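Local structure of FACT-Spt16 (Cicer arietinum, 5CE6) at residues A[35-38]-A[39-42]. The protein probably acts as a histone-binding subunit of the FACT chaperone complex, engaging H3-H4 and helping to reorganise nucleosomes during transcription. Residues are numbered along the deposited sequence; the frame is centred on the assembly and turned at random.
Sequences AFYS and HWDD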
# COMPACT_ATOMS: atom_id res chain seq x y z
N ALA A 35 19.61 -10.21 -1.98
CA ALA A 35 19.30 -8.82 -2.30
C ALA A 35 19.29 -7.96 -1.04
O ALA A 35 19.86 -6.87 -1.01
CB ALA A 35 17.96 -8.73 -3.01
N PHE A 36 18.65 -8.48 0.01
CA PHE A 36 18.60 -7.82 1.32
C PHE A 36 20.01 -7.62 1.90
O PHE A 36 20.39 -6.49 2.22
CB PHE A 36 17.71 -8.66 2.27
CG PHE A 36 17.66 -8.14 3.68
CD1 PHE A 36 17.76 -6.79 3.97
CD2 PHE A 36 17.51 -9.04 4.74
CE1 PHE A 36 17.71 -6.33 5.28
CE2 PHE A 36 17.45 -8.59 6.05
CZ PHE A 36 17.55 -7.24 6.32
N TYR A 37 20.78 -8.69 2.05
CA TYR A 37 22.12 -8.56 2.63
C TYR A 37 23.05 -7.65 1.81
O TYR A 37 23.85 -6.91 2.37
CB TYR A 37 22.77 -9.93 2.86
CG TYR A 37 22.47 -10.50 4.22
CD1 TYR A 37 21.18 -10.88 4.56
CD2 TYR A 37 23.46 -10.63 5.17
CE1 TYR A 37 20.88 -11.39 5.81
CE2 TYR A 37 23.18 -11.15 6.44
CZ TYR A 37 21.89 -11.52 6.74
OH TYR A 37 21.59 -12.03 7.99
N SER A 38 22.91 -7.70 0.49
CA SER A 38 23.69 -6.83 -0.39
C SER A 38 23.35 -5.36 -0.18
O SER A 38 24.24 -4.52 -0.02
CB SER A 38 23.45 -7.21 -1.85
OG SER A 38 24.11 -8.42 -2.17
N HIS A 39 22.05 -5.07 -0.17
CA HIS A 39 21.55 -3.70 -0.04
C HIS A 39 21.93 -3.16 1.33
O HIS A 39 22.40 -2.02 1.46
CB HIS A 39 20.04 -3.68 -0.24
CG HIS A 39 19.47 -2.31 -0.46
ND1 HIS A 39 19.25 -1.42 0.56
CD2 HIS A 39 19.06 -1.70 -1.60
CE1 HIS A 39 18.74 -0.30 0.07
NE2 HIS A 39 18.61 -0.45 -1.24
N TRP A 40 21.75 -4.01 2.34
CA TRP A 40 22.10 -3.68 3.71
C TRP A 40 23.57 -3.28 3.77
O TRP A 40 23.92 -2.26 4.36
CB TRP A 40 21.83 -4.90 4.60
CG TRP A 40 22.09 -4.71 6.05
CD1 TRP A 40 22.38 -3.55 6.70
CD2 TRP A 40 22.09 -5.74 7.05
NE1 TRP A 40 22.57 -3.79 8.05
CE2 TRP A 40 22.40 -5.13 8.28
CE3 TRP A 40 21.87 -7.12 7.01
CZ2 TRP A 40 22.48 -5.85 9.48
CZ3 TRP A 40 21.95 -7.84 8.20
CH2 TRP A 40 22.25 -7.21 9.41
N ASP A 41 24.42 -4.07 3.13
CA ASP A 41 25.85 -3.81 3.17
C ASP A 41 26.21 -2.58 2.33
O ASP A 41 27.00 -1.74 2.76
CB ASP A 41 26.63 -5.02 2.67
CG ASP A 41 28.12 -4.90 2.92
OD1 ASP A 41 28.51 -4.52 4.05
OD2 ASP A 41 28.91 -5.19 1.99
N ASP A 42 25.62 -2.49 1.15
CA ASP A 42 25.90 -1.39 0.22
C ASP A 42 25.55 -0.04 0.82
O ASP A 42 26.28 0.94 0.65
CB ASP A 42 25.12 -1.57 -1.09
CG ASP A 42 25.63 -2.74 -1.92
OD1 ASP A 42 26.76 -3.19 -1.68
OD2 ASP A 42 24.89 -3.19 -2.83
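Ala35 opens the last two turns of helix 26-42 by accepting a bond from the next turn, His39 N to Ala35 O at 3.0 Å. One residue on comes a nearly straight bond, Trp40 N to Phe36 O, 2.8 Å. The phenyl of Phe36 and the six-membered ring of the indole are almost parallel, planes at 14°, yet slid so far apart that they scarcely overlap, with Phe36 CZ 4.4 Å from Trp40 CE3. Tyr37 meets the same indole differently. Trp40 turns an edge to the face of the phenol in a T-shaped pair, planes at 67°, and its CZ3 sits over the rim of that face, 3.9 Å from Tyr37 CE2. The Trp40 side chain extends away from its own N, and chi2 near 9° turns the benzo edge, not the pyrrole, back toward Phe36 and Tyr37. At Ser38, the carbonyl O accepts a bond from Asp42 N at 2.7 Å, while Ser38 OG bonds back to Lys34 O.

Phe89 and Ile54 of the N-terminal lobe's sheet pack against this aromatic cluster. Its polar rims are tied down too, Tyr37 OH to Thr90 O and Trp40 NE1 to Ser51 O. The end of helix 26-42 is thus held against the rest of the lobe, its sheet and neighbouring loops, by an apolar aromatic face whose buried indole N-H is satisfied, with exposed Ser38, Asp41 and Asp42 outside it.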